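PDB 4ZXO: glycosyl hydrolase family 26, which probably hydrolyses beta-1,4-mannosidic linkages of galactomannan and related mannans, as a family 26 beta-mannanase with a TIM-barrel catalytic domain. Local coordinates for residues 63-69 against 99-105; 162-166 against 268-272. One frame throughout, in Å; residues are numbered along the deposited sequence.

The two contacts lie at the C-terminal ends of parallel strands of a (beta/alpha)8 barrel, their centres about 12 Å apart. Contact 1 joins the neighbouring strands 60-64 and 97-101 with the loops that follow them; contact 2 reaches across the barrel mouth from the end of strand 159-162 to strand 266-271, where the glutamates of a GH26 active site are expected. Strand 97-101 connects the two: Leu100 O probably accepts a hydrogen bond from Arg162 N at 2.8 Å. Farther out, the ring of His103, hydrogen-bonded to Asp64 in contact 1, meets that of His165 of contact 2 edge-to-face, NE2 to NE2 at 3.3 Å.

Contact 1: residues 63-69 against 99-105; sequences FDLGEIE and SLSWHVR
The carboxylate of Asp64 is gripped by four donors. Its OD1 accepts from His103 ND1 at 2.7 Å and from Ser101 OG at 2.6 Å, the two arriving from opposite faces of the carboxylate plane. OD2 takes the backbone N of His103 on its syn lone pair in an almost straight bond (172°), and on its anti side the N of Gly66, which closes an Asx turn. The in-plane bond from ND1 helps set the rotation of the His103 ring. With an alanine in place of Asp64, His103 ND1, Ser101 OG and the amides of His103 and Gly66 would probably lose their acceptor, and the imidazole one of its restraints. Glu69 forms a second clasp: with CG between the backbone N and the carbonyl carbon (chi1 56°) and the chain bent at chi2 (-82°), OE1 receives Trp102 NE1 at 2.9 Å and OE2 receives Arg105 N at 2.9 Å, both from above the carboxylate plane. At the outer end, water 1 bridges Glu67 OE2 and Arg105 NH1, a pair otherwise joined by a long salt bridge, while Arg105 NH2 is held by Gly110 O. The parallel ladder contributes Phe63 N to Ser99 O, Ser101 N to Phe63 O and Leu65 N to Ser101 O. Gly66 CA packs 3.3 Å from His103 O, where a CB would clash. Apolar contacts are few: Leu65 lays its CB 3.9 Å from Trp102 CD1 and its CD1 4.0 Å from Leu100 CD1, and Phe63 CB rests 3.8 Å from Leu100 CD2. These segments belong to the beta-alpha-beta unit of strand 60-64, helix 81-93 and strand 97-101. Helix 81-93 packs on Phe63, helix 132-147 on Leu65, Ile68 and Trp102, and strand 159-162 continues the sheet beyond Leu100.

Contact 2: residues 162-166 against 268-272; sequences RPWHE and LTETG
Arg162 and Glu270 form the salt bridge that spans this contact. NH2 of Arg162 donates to Glu270 OE2 at 2.8 Å in a nearly straight bond (169°), using the anti lone pair, with OE2 close to the guanidinium plane. The carboxylate stands almost perpendicular to that plane. Arg162 has CG opposite its backbone N (chi1 -171°) and a bend at chi3, which carries the guanidinium across to Glu270; its NH1 is held by Asp235 and Ser208. A water-mediated link adds to this bridge: water 2 donates to Glu270 OE2 at 2.7 Å and lies 2.8 Å from His165 NE2, in the plane of the imidazole. Glu166 follows strand 159-162 in the loop and Glu270 lies near the end of strand 266-271, the fourth and seventh barrel strands, the positions that carry the acid/base and the nucleophile in clan GH-A, so they are probably the catalytic pair of this mannanase. Their side chains cross at about a right angle, with the carboxylate planes 61° apart and Glu166 OE2 3.5 Å from Glu270 OE1. Each has a further partner: Trp171 NE1 for Glu166 OE1 and Tyr237 OH for Glu270 OE1. Van der Waals packing comes from Thr269, whose CB lies over one face of the Arg162 guanidinium and 3.6 Å from Arg162 CD, while its OG1 is engaged by Asp235.

Contact 1: residues 63-69 against 99-105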
# COMPACT_ATOMS: atom_id res chain seq x y z
N PHE A 63 4.02 -0.27 -5.63
CA PHE A 63 4.71 -1.32 -6.37
C PHE A 63 4.99 -2.43 -5.38
O PHE A 63 4.82 -2.24 -4.18
CB PHE A 63 6.03 -0.82 -7.01
CG PHE A 63 5.87 0.45 -7.84
CD1 PHE A 63 5.50 0.38 -9.20
CD2 PHE A 63 6.05 1.69 -7.25
CE1 PHE A 63 5.34 1.53 -9.92
CE2 PHE A 63 5.91 2.88 -7.97
CZ PHE A 63 5.54 2.80 -9.32
N ASP A 64 5.44 -3.58 -5.86
CA ASP A 64 5.66 -4.73 -4.96
C ASP A 64 7.09 -5.19 -4.99
O ASP A 64 7.73 -5.19 -6.05
CB ASP A 64 4.72 -5.87 -5.35
CG ASP A 64 4.45 -6.82 -4.17
OD1 ASP A 64 3.45 -6.57 -3.46
OD2 ASP A 64 5.27 -7.73 -3.88
N LEU A 65 7.60 -5.53 -3.81
CA LEU A 65 8.98 -6.02 -3.69
C LEU A 65 9.09 -7.55 -3.65
O LEU A 65 10.18 -8.08 -3.51
CB LEU A 65 9.66 -5.42 -2.47
CG LEU A 65 9.76 -3.92 -2.48
CD1 LEU A 65 10.51 -3.41 -1.23
CD2 LEU A 65 10.39 -3.38 -3.80
N GLY A 66 7.98 -8.26 -3.84
CA GLY A 66 8.02 -9.71 -3.81
C GLY A 66 9.07 -10.24 -4.75
O GLY A 66 9.15 -9.83 -5.93
N GLU A 67 9.88 -11.17 -4.21
CA GLU A 67 11.04 -11.86 -4.84
C GLU A 67 12.32 -11.06 -4.79
O GLU A 67 13.36 -11.57 -5.17
CB GLU A 67 10.75 -12.33 -6.29
CG GLU A 67 9.57 -13.30 -6.32
CD GLU A 67 9.41 -13.99 -7.65
OE1 GLU A 67 10.32 -13.96 -8.51
OE2 GLU A 67 8.37 -14.63 -7.85
N ILE A 68 12.33 -9.85 -4.23
CA ILE A 68 13.62 -9.20 -3.99
C ILE A 68 14.47 -10.06 -3.10
O ILE A 68 15.72 -10.09 -3.25
CB ILE A 68 13.46 -7.76 -3.43
CG1 ILE A 68 14.78 -6.95 -3.69
CG2 ILE A 68 13.05 -7.79 -1.93
CD1 ILE A 68 14.58 -5.48 -3.68
N GLU A 69 13.82 -10.81 -2.21
CA GLU A 69 14.53 -11.68 -1.26
C GLU A 69 15.30 -12.79 -1.96
O GLU A 69 16.19 -13.41 -1.32
CB GLU A 69 13.54 -12.30 -0.28
CG GLU A 69 12.38 -13.11 -0.92
CD GLU A 69 11.20 -12.26 -1.42
OE1 GLU A 69 11.30 -11.02 -1.47
OE2 GLU A 69 10.17 -12.89 -1.82
N SER A 99 4.06 3.90 -2.18
CA SER A 99 3.90 2.82 -1.21
C SER A 99 4.43 1.52 -1.79
O SER A 99 4.42 1.34 -3.02
CB SER A 99 2.42 2.66 -0.82
OG SER A 99 2.29 1.65 0.18
N LEU A 100 4.96 0.65 -0.95
CA LEU A 100 5.49 -0.65 -1.42
C LEU A 100 4.88 -1.77 -0.61
O LEU A 100 4.91 -1.70 0.65
CB LEU A 100 7.02 -0.71 -1.28
CG LEU A 100 7.70 0.33 -2.16
CD1 LEU A 100 9.19 0.38 -1.77
CD2 LEU A 100 7.59 -0.01 -3.65
N SER A 101 4.32 -2.76 -1.28
CA SER A 101 3.91 -3.98 -0.60
C SER A 101 4.97 -5.06 -0.82
O SER A 101 5.94 -4.85 -1.54
CB SER A 101 2.53 -4.44 -1.11
OG SER A 101 2.50 -4.38 -2.52
N TRP A 102 4.79 -6.22 -0.18
CA TRP A 102 5.83 -7.25 -0.24
C TRP A 102 5.18 -8.62 -0.24
O TRP A 102 4.98 -9.23 0.85
CB TRP A 102 6.78 -7.13 1.00
CG TRP A 102 8.03 -7.96 0.89
CD1 TRP A 102 8.60 -8.47 -0.25
CD2 TRP A 102 8.87 -8.34 1.98
NE1 TRP A 102 9.75 -9.18 0.08
CE2 TRP A 102 9.93 -9.12 1.44
CE3 TRP A 102 8.81 -8.14 3.35
CZ2 TRP A 102 10.94 -9.68 2.22
CZ3 TRP A 102 9.83 -8.68 4.15
CH2 TRP A 102 10.91 -9.45 3.58
N HIS A 103 4.85 -9.11 -1.43
CA HIS A 103 4.35 -10.48 -1.51
C HIS A 103 5.56 -11.45 -1.48
O HIS A 103 6.00 -12.02 -2.52
CB HIS A 103 3.50 -10.67 -2.78
CG HIS A 103 2.14 -10.07 -2.70
ND1 HIS A 103 1.90 -8.72 -2.86
CD2 HIS A 103 0.93 -10.65 -2.55
CE1 HIS A 103 0.59 -8.50 -2.80
NE2 HIS A 103 -0.01 -9.66 -2.60
N VAL A 104 6.08 -11.62 -0.27
CA VAL A 104 7.32 -12.36 -0.05
C VAL A 104 7.09 -13.87 -0.16
O VAL A 104 6.03 -14.41 0.22
CB VAL A 104 7.88 -11.98 1.35
CG1 VAL A 104 6.83 -12.16 2.48
CG2 VAL A 104 9.21 -12.64 1.73
N ARG A 105 8.11 -14.53 -0.70
CA ARG A 105 8.10 -15.97 -0.84
C ARG A 105 7.98 -16.66 0.53
O ARG A 105 8.23 -16.06 1.60
CB ARG A 105 9.39 -16.44 -1.53
CG ARG A 105 9.65 -15.88 -2.91
CD ARG A 105 8.70 -16.35 -4.00
NE ARG A 105 8.85 -17.81 -4.24
CZ ARG A 105 8.21 -18.46 -5.20
NH1 ARG A 105 7.45 -17.82 -6.05
NH2 ARG A 105 8.38 -19.78 -5.34
O HOH W 1 6.24 -15.10 -6.17

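Contact 2: residues 162-166 against 268-272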
# COMPACT_ATOMS: atom_id res chain seq x y z
N ARG A 162 4.32 -1.56 3.39
CA ARG A 162 3.11 -2.24 3.89
C ARG A 162 3.28 -3.74 3.80
O ARG A 162 2.59 -4.39 2.98
CB ARG A 162 1.91 -1.75 3.03
CG ARG A 162 0.58 -2.17 3.53
CD ARG A 162 -0.52 -1.52 2.69
NE ARG A 162 -0.49 -1.95 1.30
CZ ARG A 162 -1.23 -2.96 0.80
NH1 ARG A 162 -1.98 -3.73 1.62
NH2 ARG A 162 -1.16 -3.27 -0.50
N PRO A 163 4.17 -4.32 4.59
CA PRO A 163 4.40 -5.76 4.52
C PRO A 163 3.31 -6.50 5.34
O PRO A 163 2.58 -5.86 6.09
CB PRO A 163 5.78 -5.92 5.20
CG PRO A 163 5.73 -4.83 6.27
CD PRO A 163 5.11 -3.66 5.52
N TRP A 164 3.25 -7.82 5.21
CA TRP A 164 2.44 -8.65 6.14
C TRP A 164 0.98 -8.24 6.11
O TRP A 164 0.28 -8.21 7.14
CB TRP A 164 2.97 -8.55 7.59
CG TRP A 164 4.48 -8.68 7.70
CD1 TRP A 164 5.34 -7.77 8.29
CD2 TRP A 164 5.31 -9.73 7.17
NE1 TRP A 164 6.64 -8.20 8.16
CE2 TRP A 164 6.65 -9.39 7.47
CE3 TRP A 164 5.04 -10.91 6.43
CZ2 TRP A 164 7.73 -10.21 7.12
CZ3 TRP A 164 6.11 -11.72 6.07
CH2 TRP A 164 7.43 -11.35 6.39
N HIS A 165 0.50 -7.93 4.92
CA HIS A 165 -0.86 -7.40 4.78
C HIS A 165 -1.95 -8.51 4.83
O HIS A 165 -1.67 -9.70 4.70
CB HIS A 165 -0.94 -6.57 3.47
CG HIS A 165 -0.79 -7.37 2.22
ND1 HIS A 165 0.34 -8.11 1.91
CD2 HIS A 165 -1.61 -7.44 1.13
CE1 HIS A 165 0.17 -8.65 0.71
NE2 HIS A 165 -0.99 -8.24 0.21
N GLU A 166 -3.18 -8.08 5.03
CA GLU A 166 -4.33 -8.99 4.93
C GLU A 166 -4.16 -10.10 5.91
O GLU A 166 -4.51 -11.28 5.65
CB GLU A 166 -4.54 -9.49 3.48
CG GLU A 166 -5.02 -8.32 2.63
CD GLU A 166 -5.10 -8.55 1.16
OE1 GLU A 166 -5.07 -9.70 0.73
OE2 GLU A 166 -5.24 -7.52 0.41
N LEU A 268 -7.31 3.69 2.83
CA LEU A 268 -7.86 2.51 2.18
C LEU A 268 -6.77 2.01 1.24
O LEU A 268 -6.56 2.55 0.16
CB LEU A 268 -9.17 2.88 1.47
CG LEU A 268 -9.89 1.78 0.68
CD1 LEU A 268 -10.14 0.46 1.47
CD2 LEU A 268 -11.20 2.33 0.17
N THR A 269 -5.96 1.08 1.75
CA THR A 269 -4.68 0.76 1.14
C THR A 269 -4.82 -0.15 -0.09
O THR A 269 -3.90 -0.20 -0.92
CB THR A 269 -3.70 0.15 2.19
OG1 THR A 269 -4.37 -0.84 2.97
CG2 THR A 269 -3.23 1.30 3.12
N GLU A 270 -5.93 -0.88 -0.20
CA GLU A 270 -6.28 -1.57 -1.46
C GLU A 270 -7.80 -1.56 -1.57
O GLU A 270 -8.49 -1.87 -0.59
CB GLU A 270 -5.85 -3.04 -1.53
CG GLU A 270 -4.39 -3.28 -1.61
CD GLU A 270 -4.04 -4.73 -1.85
OE1 GLU A 270 -4.85 -5.48 -2.43
OE2 GLU A 270 -2.94 -5.15 -1.46
N THR A 271 -8.34 -1.27 -2.74
CA THR A 271 -9.72 -1.49 -3.04
C THR A 271 -9.87 -1.57 -4.56
O THR A 271 -8.88 -1.52 -5.32
CB THR A 271 -10.62 -0.36 -2.46
OG1 THR A 271 -12.01 -0.77 -2.50
CG2 THR A 271 -10.44 0.92 -3.19
N GLY A 272 -11.11 -1.76 -4.98
CA GLY A 272 -11.41 -1.81 -6.41
C GLY A 272 -12.55 -2.72 -6.72
O GLY A 272 -13.03 -3.49 -5.87
O HOH W 2 -2.62 -7.76 -2.07